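Local structure of PhiRv1 phage protein (Mycobacterium tuberculosis, 6LG3) at residues N4-L9 against D66-H71; Q8-L13 against V59-D64; L13-V18 against A28-L33. The protein is described as a bacterial toxin, probably EST12, which is reported to activate a RACK1–NLRP3–gasdermin D pyroptosis and IL-1β immune pathway. All blocks are in the same frame, centred on the assembly; numbering follows the deposited sequence.

Interaction 1 (N4-L9 against D66-H71); sequences NDERQL and DWLAFH
E6 meets L68 through its aliphatic stem and A69 through one carboxylate oxygen. Its CG lies beside the backbone N and anti to the carbonyl carbon (chi1 -76°). E6 CB comes within 3.9 Å of L68 CD2, and E6 CG lies 4.0 Å from L68 CG. Beyond CG the chain is extended, and E6 OE2 ends 3.4 Å from A69 CA. The polar partner is elsewhere: E6 OE1 accepts from the backbone N of T3, matching the N3-to-N-cap half of a capping box at the start of helix 4-22.

One turn on, the L9 and L68 side chains run past one another in opposite senses. L9 CD2 touches L68 CD1 at 3.6 Å and H71 CB at 3.7 Å, and reaches the W67 ring obliquely, 4.3 Å from CZ3. H71 is tied back to its own helix by ND1, which donates to W67 O at 3.2 Å; H71 N reaches that oxygen from the opposite face of the carbonyl plane.

The short helical axes approach to 9.3 Å at 107°. Helix 65-73 thus packs crosswise on the first turns of helix 4-22, where D5 and E6 also touch A72, while L68 extends the contact to M10.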
loop_
_atom_site.group_PDB
_atom_site.type_symbol
_atom_site.label_atom_id
_atom_site.label_comp_id
_atom_site.label_asym_id
_atom_site.label_seq_id
_atom_site.Cartn_x
_atom_site.Cartn_y
_atom_site.Cartn_z
ATOM N N ASN A 4 3.708 7.205 -9.693
ATOM C CA ASN A 4 2.590 6.301 -9.955
ATOM C C ASN A 4 2.998 4.839 -9.788
ATOM O O ASN A 4 2.244 4.042 -9.214
ATOM C CB ASN A 4 2.020 6.538 -11.355
ATOM C CG ASN A 4 0.940 7.599 -11.369
ATOM O OD1 ASN A 4 0.282 7.841 -10.357
ATOM N ND2 ASN A 4 0.740 8.227 -12.523
ATOM N N ASP A 5 4.187 4.471 -10.281
ATOM C CA ASP A 5 4.643 3.091 -10.141
ATOM C C ASP A 5 4.928 2.745 -8.686
ATOM O O ASP A 5 4.670 1.615 -8.247
ATOM C CB ASP A 5 5.875 2.848 -11.009
ATOM C CG ASP A 5 5.542 2.813 -12.481
ATOM O OD1 ASP A 5 6.405 3.190 -13.299
ATOM O OD2 ASP A 5 4.413 2.389 -12.817
ATOM N N GLU A 6 5.460 3.700 -7.923
ATOM C CA GLU A 6 5.683 3.453 -6.503
ATOM C C GLU A 6 4.364 3.270 -5.760
ATOM O O GLU A 6 4.253 2.387 -4.901
ATOM C CB GLU A 6 6.500 4.589 -5.889
ATOM C CG GLU A 6 7.988 4.524 -6.237
ATOM C CD GLU A 6 8.739 5.787 -5.840
ATOM O OE1 GLU A 6 8.098 6.853 -5.714
ATOM O OE2 GLU A 6 9.970 5.714 -5.647
ATOM N N ARG A 7 3.353 4.086 -6.079
ATOM C CA ARG A 7 2.041 3.901 -5.451
ATOM C C ARG A 7 1.443 2.550 -5.825
ATOM O O ARG A 7 0.865 1.860 -4.976
ATOM C CB ARG A 7 1.083 5.032 -5.846
ATOM C CG ARG A 7 1.502 6.420 -5.374
ATOM C CD ARG A 7 0.496 7.490 -5.793
ATOM N NE ARG A 7 1.105 8.818 -5.808
ATOM C CZ ARG A 7 1.091 9.667 -4.783
ATOM N NH1 ARG A 7 0.490 9.334 -3.645
ATOM N NH2 ARG A 7 1.679 10.850 -4.897
ATOM N N GLN A 8 1.578 2.160 -7.097
ATOM C CA GLN A 8 1.075 0.866 -7.542
ATOM C C GLN A 8 1.733 -0.277 -6.771
ATOM O O GLN A 8 1.049 -1.208 -6.317
ATOM C CB GLN A 8 1.306 0.729 -9.047
ATOM C CG GLN A 8 0.502 -0.352 -9.725
ATOM C CD GLN A 8 0.537 -0.222 -11.239
ATOM O OE1 GLN A 8 -0.258 0.514 -11.828
ATOM N NE2 GLN A 8 1.470 -0.930 -11.875
ATOM N N LEU A 9 3.057 -0.208 -6.587
ATOM C CA LEU A 9 3.748 -1.246 -5.828
ATOM C C LEU A 9 3.290 -1.270 -4.368
ATOM O O LEU A 9 3.081 -2.347 -3.790
ATOM C CB LEU A 9 5.260 -1.040 -5.937
ATOM C CG LEU A 9 6.158 -2.048 -5.227
ATOM C CD1 LEU A 9 5.748 -3.474 -5.558
ATOM C CD2 LEU A 9 7.604 -1.791 -5.649
ATOM N N ASP A 66 14.452 3.642 -0.850
ATOM C CA ASP A 66 15.386 3.182 -1.882
ATOM C C ASP A 66 14.940 1.849 -2.467
ATOM O O ASP A 66 14.968 1.653 -3.689
ATOM C CB ASP A 66 16.803 3.066 -1.315
ATOM C CG ASP A 66 17.416 4.416 -0.998
ATOM O OD1 ASP A 66 18.220 4.498 -0.048
ATOM O OD2 ASP A 66 17.089 5.396 -1.701
ATOM N N TRP A 67 14.538 0.908 -1.608
ATOM C CA TRP A 67 14.025 -0.367 -2.100
ATOM C C TRP A 67 12.793 -0.161 -2.978
ATOM O O TRP A 67 12.665 -0.783 -4.044
ATOM C CB TRP A 67 13.712 -1.286 -0.912
ATOM C CG TRP A 67 13.151 -2.631 -1.289
ATOM C CD1 TRP A 67 13.843 -3.790 -1.449
ATOM C CD2 TRP A 67 11.773 -2.945 -1.547
ATOM N NE1 TRP A 67 12.987 -4.811 -1.796
ATOM C CE2 TRP A 67 11.710 -4.315 -1.861
ATOM C CE3 TRP A 67 10.592 -2.198 -1.543
ATOM C CZ2 TRP A 67 10.511 -4.956 -2.169
ATOM C CZ3 TRP A 67 9.394 -2.839 -1.851
ATOM C CH2 TRP A 67 9.366 -4.199 -2.159
ATOM N N LEU A 68 11.874 0.712 -2.549
ATOM C CA LEU A 68 10.653 0.945 -3.314
ATOM C C LEU A 68 10.959 1.599 -4.657
ATOM O O LEU A 68 10.369 1.241 -5.683
ATOM C CB LEU A 68 9.689 1.822 -2.512
ATOM C CG LEU A 68 8.299 2.040 -3.110
ATOM C CD1 LEU A 68 7.498 0.766 -3.057
ATOM C CD2 LEU A 68 7.568 3.156 -2.378
ATOM N N ALA A 69 11.876 2.567 -4.670
ATOM C CA ALA A 69 12.256 3.205 -5.925
ATOM C C ALA A 69 12.899 2.200 -6.877
ATOM O O ALA A 69 12.582 2.176 -8.074
ATOM C CB ALA A 69 13.198 4.382 -5.652
ATOM N N PHE A 70 13.795 1.351 -6.364
ATOM C CA PHE A 70 14.430 0.357 -7.229
ATOM C C PHE A 70 13.398 -0.609 -7.807
ATOM O O PHE A 70 13.329 -0.803 -9.023
ATOM C CB PHE A 70 15.514 -0.404 -6.468
ATOM C CG PHE A 70 16.222 -1.427 -7.303
ATOM C CD1 PHE A 70 17.190 -1.032 -8.213
ATOM C CD2 PHE A 70 15.927 -2.776 -7.181
ATOM C CE1 PHE A 70 17.855 -1.964 -8.994
ATOM C CE2 PHE A 70 16.590 -3.716 -7.961
ATOM C CZ PHE A 70 17.553 -3.305 -8.865
ATOM N N HIS A 71 12.575 -1.215 -6.953
ATOM C CA HIS A 71 11.631 -2.199 -7.473
ATOM C C HIS A 71 10.525 -1.579 -8.318
ATOM O O HIS A 71 9.954 -2.275 -9.165
ATOM C CB HIS A 71 11.042 -3.025 -6.328
ATOM C CG HIS A 71 11.990 -4.063 -5.819
ATOM N ND1 HIS A 71 13.110 -3.747 -5.079
ATOM C CD2 HIS A 71 12.018 -5.405 -5.990
ATOM C CE1 HIS A 71 13.771 -4.855 -4.793
ATOM N NE2 HIS A 71 13.128 -5.874 -5.332
#

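Interaction 2 (Q8-L13 against V59-D64); sequences QLMHEL and VLVHAD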
loop_
_atom_site.group_PDB
_atom_site.type_symbol
_atom_site.label_atom_id
_atom_site.label_comp_id
_atom_site.label_asym_id
_atom_site.label_seq_id
_atom_site.Cartn_x
_atom_site.Cartn_y
_atom_site.Cartn_z
ATOM N N GLN A 8 1.578 2.160 -7.097
ATOM C CA GLN A 8 1.075 0.866 -7.542
ATOM C C GLN A 8 1.733 -0.277 -6.771
ATOM O O GLN A 8 1.049 -1.208 -6.317
ATOM C CB GLN A 8 1.306 0.729 -9.047
ATOM C CG GLN A 8 0.502 -0.352 -9.725
ATOM C CD GLN A 8 0.537 -0.222 -11.239
ATOM O OE1 GLN A 8 -0.258 0.514 -11.828
ATOM N NE2 GLN A 8 1.470 -0.930 -11.875
ATOM N N LEU A 9 3.057 -0.208 -6.587
ATOM C CA LEU A 9 3.748 -1.246 -5.828
ATOM C C LEU A 9 3.290 -1.270 -4.368
ATOM O O LEU A 9 3.081 -2.347 -3.790
ATOM C CB LEU A 9 5.260 -1.040 -5.937
ATOM C CG LEU A 9 6.158 -2.048 -5.227
ATOM C CD1 LEU A 9 5.748 -3.474 -5.558
ATOM C CD2 LEU A 9 7.604 -1.791 -5.649
ATOM N N MET A 10 3.106 -0.096 -3.756
ATOM C CA MET A 10 2.608 -0.075 -2.383
ATOM C C MET A 10 1.218 -0.702 -2.290
ATOM O O MET A 10 0.915 -1.415 -1.327
ATOM C CB MET A 10 2.594 1.357 -1.837
ATOM C CG MET A 10 4.001 1.969 -1.619
ATOM S SD MET A 10 4.884 1.205 -0.238
ATOM C CE MET A 10 3.969 1.795 1.202
ATOM N N HIS A 11 0.371 -0.472 -3.292
ATOM C CA HIS A 11 -0.953 -1.089 -3.275
ATOM C C HIS A 11 -0.858 -2.608 -3.397
ATOM O O HIS A 11 -1.586 -3.337 -2.707
ATOM C CB HIS A 11 -1.818 -0.513 -4.395
ATOM C CG HIS A 11 -3.266 -0.872 -4.285
ATOM N ND1 HIS A 11 -4.166 -0.121 -3.557
ATOM C CD2 HIS A 11 -3.970 -1.904 -4.805
ATOM C CE1 HIS A 11 -5.363 -0.673 -3.637
ATOM N NE2 HIS A 11 -5.271 -1.757 -4.388
ATOM N N GLU A 12 0.043 -3.105 -4.257
ATOM C CA GLU A 12 0.200 -4.553 -4.382
ATOM C C GLU A 12 0.686 -5.171 -3.074
ATOM O O GLU A 12 0.172 -6.216 -2.638
ATOM C CB GLU A 12 1.148 -4.877 -5.537
ATOM C CG GLU A 12 0.634 -4.373 -6.885
ATOM C CD GLU A 12 1.631 -4.569 -8.023
ATOM O OE1 GLU A 12 1.449 -3.938 -9.091
ATOM O OE2 GLU A 12 2.595 -5.351 -7.854
ATOM N N LEU A 13 1.658 -4.522 -2.417
ATOM C CA LEU A 13 2.106 -4.980 -1.104
ATOM C C LEU A 13 0.967 -4.966 -0.082
ATOM O O LEU A 13 0.898 -5.841 0.792
ATOM C CB LEU A 13 3.262 -4.111 -0.610
ATOM C CG LEU A 13 4.539 -4.074 -1.452
ATOM C CD1 LEU A 13 5.522 -3.107 -0.815
ATOM C CD2 LEU A 13 5.138 -5.459 -1.543
ATOM N N VAL A 59 -1.258 1.535 9.821
ATOM C CA VAL A 59 -0.267 1.301 8.776
ATOM C C VAL A 59 -0.340 -0.150 8.334
ATOM O O VAL A 59 -0.061 -1.068 9.116
ATOM C CB VAL A 59 1.143 1.655 9.258
ATOM C CG1 VAL A 59 2.158 1.307 8.158
ATOM C CG2 VAL A 59 1.228 3.125 9.636
ATOM N N LEU A 60 -0.714 -0.369 7.075
ATOM C CA LEU A 60 -0.696 -1.705 6.502
ATOM C C LEU A 60 0.675 -2.058 5.942
ATOM O O LEU A 60 1.102 -3.213 6.050
ATOM C CB LEU A 60 -1.736 -1.825 5.388
ATOM C CG LEU A 60 -3.202 -2.045 5.764
ATOM C CD1 LEU A 60 -4.038 -2.150 4.507
ATOM C CD2 LEU A 60 -3.380 -3.280 6.618
ATOM N N VAL A 61 1.365 -1.089 5.331
ATOM C CA VAL A 61 2.626 -1.359 4.641
ATOM C C VAL A 61 3.620 -0.260 4.972
ATOM O O VAL A 61 3.279 0.925 4.939
ATOM C CB VAL A 61 2.449 -1.431 3.105
ATOM C CG1 VAL A 61 3.794 -1.714 2.401
ATOM C CG2 VAL A 61 1.409 -2.459 2.716
ATOM N N HIS A 62 4.861 -0.640 5.261
ATOM C CA HIS A 62 5.942 0.330 5.183
ATOM C C HIS A 62 7.095 -0.286 4.405
ATOM O O HIS A 62 7.380 -1.482 4.533
ATOM C CB HIS A 62 6.395 0.833 6.563
ATOM C CG HIS A 62 6.958 -0.222 7.456
ATOM N ND1 HIS A 62 8.290 -0.577 7.436
ATOM C CD2 HIS A 62 6.382 -0.972 8.425
ATOM C CE1 HIS A 62 8.506 -1.517 8.339
ATOM N NE2 HIS A 62 7.364 -1.774 8.954
ATOM N N ALA A 63 7.704 0.519 3.546
ATOM C CA ALA A 63 8.772 0.042 2.679
ATOM C C ALA A 63 9.884 1.078 2.635
ATOM O O ALA A 63 9.617 2.275 2.553
ATOM C CB ALA A 63 8.260 -0.232 1.260
ATOM N N ASP A 64 11.126 0.612 2.694
ATOM C CA ASP A 64 12.261 1.500 2.501
ATOM C C ASP A 64 12.137 2.230 1.169
ATOM O O ASP A 64 11.763 1.636 0.159
ATOM C CB ASP A 64 13.546 0.678 2.529
ATOM C CG ASP A 64 14.755 1.497 2.196
ATOM O OD1 ASP A 64 15.245 1.358 1.070
ATOM O OD2 ASP A 64 15.203 2.258 3.073
#
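M10 and L13 meet V61 and A63 by apolar packing, with no hydrogen bond across the contact. M10 supplies the thioether end: bends at chi2 and chi3 (both -70°) fold its chain so that M10 CE lies 3.7 Å from V61 CG1 and also comes near V61 O. The sulfur is set further along the strand, with M10 SD 4.0 Å from A63 CB.

L13 packs closer to its backbone and crosses the V61 side chain at about a right angle. L13 CB is 3.9 Å from V61 CG1, while V61 CG2 presses on the helix main chain, 3.8 Å from L13 C. The two V61 methyls therefore divide the work: CG1 is shared by M10 and L13, and CG2 meets the carbonyl group of L13. A63 adds a small CB beside them.

Hydrogen bonds near the contact belong to the sheet and to a helix start. L60 and V61 both pair with L53, a classic beta bulge, and both send CB toward helix 8-13. D64, at the N-cap of helix 65-73, caps W67 N through OD1.

The short axes are 8.5 Å apart at 129°, so helix 4-22 runs diagonally across edge strand 58-64, packing on one face of the antiparallel sheet of strands 42-46, 50-55 and 58-64. M10 also reaches A51 on the middle strand, V61 continues onto A14 and V17, and W67 of helix 65-73 flanks L13.

Interaction 3 (L13-V18 against A28-L33); sequences LAVQVV and AAVEAL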
loop_
_atom_site.group_PDB
_atom_site.type_symbol
_atom_site.label_atom_id
_atom_site.label_comp_id
_atom_site.label_asym_id
_atom_site.label_seq_id
_atom_site.Cartn_x
_atom_site.Cartn_y
_atom_site.Cartn_z
ATOM N N LEU A 13 1.658 -4.522 -2.417
ATOM C CA LEU A 13 2.106 -4.980 -1.104
ATOM C C LEU A 13 0.967 -4.966 -0.082
ATOM O O LEU A 13 0.898 -5.841 0.792
ATOM C CB LEU A 13 3.262 -4.111 -0.610
ATOM C CG LEU A 13 4.539 -4.074 -1.452
ATOM C CD1 LEU A 13 5.522 -3.107 -0.815
ATOM C CD2 LEU A 13 5.138 -5.459 -1.543
ATOM N N ALA A 14 0.082 -3.965 -0.152
ATOM C CA ALA A 14 -1.039 -3.925 0.789
ATOM C C ALA A 14 -2.012 -5.069 0.545
ATOM O O ALA A 14 -2.497 -5.688 1.501
ATOM C CB ALA A 14 -1.758 -2.582 0.702
ATOM N N VAL A 15 -2.306 -5.367 -0.725
ATOM C CA VAL A 15 -3.144 -6.524 -1.042
ATOM C C VAL A 15 -2.533 -7.793 -0.461
ATOM O O VAL A 15 -3.240 -8.626 0.124
ATOM C CB VAL A 15 -3.351 -6.633 -2.565
ATOM C CG1 VAL A 15 -4.065 -7.929 -2.930
ATOM C CG2 VAL A 15 -4.122 -5.431 -3.082
ATOM N N GLN A 16 -1.205 -7.953 -0.595
ATOM C CA GLN A 16 -0.538 -9.116 -0.007
ATOM C C GLN A 16 -0.703 -9.152 1.507
ATOM O O GLN A 16 -0.916 -10.225 2.091
ATOM C CB GLN A 16 0.953 -9.122 -0.367
ATOM C CG GLN A 16 1.238 -9.330 -1.833
ATOM C CD GLN A 16 2.733 -9.317 -2.132
ATOM O OE1 GLN A 16 3.188 -8.651 -3.065
ATOM N NE2 GLN A 16 3.502 -10.054 -1.337
ATOM N N VAL A 17 -0.582 -7.997 2.167
ATOM C CA VAL A 17 -0.724 -7.953 3.620
ATOM C C VAL A 17 -2.133 -8.363 4.026
ATOM O O VAL A 17 -2.329 -9.145 4.966
ATOM C CB VAL A 17 -0.374 -6.552 4.157
ATOM C CG1 VAL A 17 -0.772 -6.433 5.636
ATOM C CG2 VAL A 17 1.109 -6.260 3.970
ATOM N N VAL A 18 -3.140 -7.828 3.330
ATOM C CA VAL A 18 -4.520 -8.136 3.695
ATOM C C VAL A 18 -4.794 -9.618 3.497
ATOM O O VAL A 18 -5.437 -10.263 4.338
ATOM C CB VAL A 18 -5.504 -7.265 2.891
ATOM C CG1 VAL A 18 -6.954 -7.653 3.219
ATOM C CG2 VAL A 18 -5.275 -5.787 3.192
ATOM N N ALA A 28 -10.911 -9.965 -3.079
ATOM C CA ALA A 28 -11.524 -9.527 -1.829
ATOM C C ALA A 28 -10.721 -8.406 -1.178
ATOM O O ALA A 28 -11.287 -7.398 -0.721
ATOM C CB ALA A 28 -11.657 -10.715 -0.872
ATOM N N ALA A 29 -9.392 -8.575 -1.111
ATOM C CA ALA A 29 -8.549 -7.559 -0.491
ATOM C C ALA A 29 -8.632 -6.240 -1.251
ATOM O O ALA A 29 -8.699 -5.164 -0.642
ATOM C CB ALA A 29 -7.106 -8.054 -0.418
ATOM N N VAL A 30 -8.634 -6.305 -2.586
ATOM C CA VAL A 30 -8.779 -5.089 -3.381
ATOM C C VAL A 30 -10.108 -4.408 -3.073
ATOM O O VAL A 30 -10.171 -3.179 -2.949
ATOM C CB VAL A 30 -8.638 -5.393 -4.881
ATOM C CG1 VAL A 30 -9.064 -4.177 -5.694
ATOM C CG2 VAL A 30 -7.197 -5.812 -5.222
ATOM N N GLU A 31 -11.187 -5.190 -2.932
ATOM C CA GLU A 31 -12.483 -4.602 -2.583
ATOM C C GLU A 31 -12.426 -3.869 -1.242
ATOM O O GLU A 31 -12.964 -2.760 -1.103
ATOM C CB GLU A 31 -13.557 -5.691 -2.551
ATOM C CG GLU A 31 -14.948 -5.236 -2.922
ATOM C CD GLU A 31 -15.951 -6.386 -2.929
ATOM O OE1 GLU A 31 -16.189 -6.987 -1.854
ATOM O OE2 GLU A 31 -16.495 -6.697 -4.011
ATOM N N ALA A 32 -11.781 -4.473 -0.237
ATOM C CA ALA A 32 -11.705 -3.822 1.070
ATOM C C ALA A 32 -10.876 -2.539 1.010
ATOM O O ALA A 32 -11.252 -1.507 1.600
ATOM C CB ALA A 32 -11.129 -4.789 2.103
ATOM N N LEU A 33 -9.749 -2.578 0.297
ATOM C CA LEU A 33 -8.940 -1.372 0.158
ATOM C C LEU A 33 -9.707 -0.278 -0.573
ATOM O O LEU A 33 -9.617 0.902 -0.212
ATOM C CB LEU A 33 -7.633 -1.696 -0.566
ATOM C CG LEU A 33 -6.654 -2.552 0.256
ATOM C CD1 LEU A 33 -5.499 -3.026 -0.607
ATOM C CD2 LEU A 33 -6.124 -1.788 1.458
#
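A14 O accepts from V18 N at 2.9 Å, an ordinary helical bond that spans one turn and joins two of the three residues with which helix 13-18 meets A29, V30 and L33. No polar bond crosses between the helices; the contact itself is made by methyl groups.

V15 lies centrally and uses both branches. V15 CG1, anti to the backbone N (chi1 173°), sits 3.9 Å from A29 CB, whereas V15 CG2 lies 3.7 Å from L33 CD1 and 3.8 Å from V30 CG2. V15 meets both L33 and V30 at a slant, with V30 at the exposed margin. V18, one turn later, brings V18 CG1 to 3.7 Å from A29 CB, so the single methyl of A29 lies against both valines.

With only CB projecting from A29, the backbones come close: V15 CA and A29 CA are 5.5 Å apart, and the short axes approach to 9.0 Å. The axes make an angle of 111°, and just a brief connection separates helix 4-22 from helix 26-39. Two consecutive helices packed crosswise in this way form an alpha-alpha corner. C24 in the connection touches both V18 and A29, and C19 adds a further contact to A29.

L33 reaches across the helix from A14 and V15 toward V18. L33 CD1, carried outward by an extended chi2 (170°), rests 4.0 Å from A14 CB, and the same side chain also meets L60 of strand 58-64 and H11 of helix 4-22.

Helix 4-22 is common to all three contacts, which follow one another along its length. The centre of interaction 2 lies about 9 Å from that of interaction 1 and about 10 Å from that of interaction 3; the outer two centres are about 17 Å apart, on opposite sides of the chain's centre. Interactions 1 and 2 are continuous through L68 CD2 and M10 CG, 3.8 Å apart. Interactions 2 and 3 merge where V61 CG2 approaches A14 CA at 3.4 Å and L60 CD1 meets L33 CD2 at 3.7 Å. Interaction 2, the buried one of the three, lies between two partly buried helix crossings; L13, shared with interaction 3, also meets W67 directly, its CD1 4.0 Å from W67 CZ3.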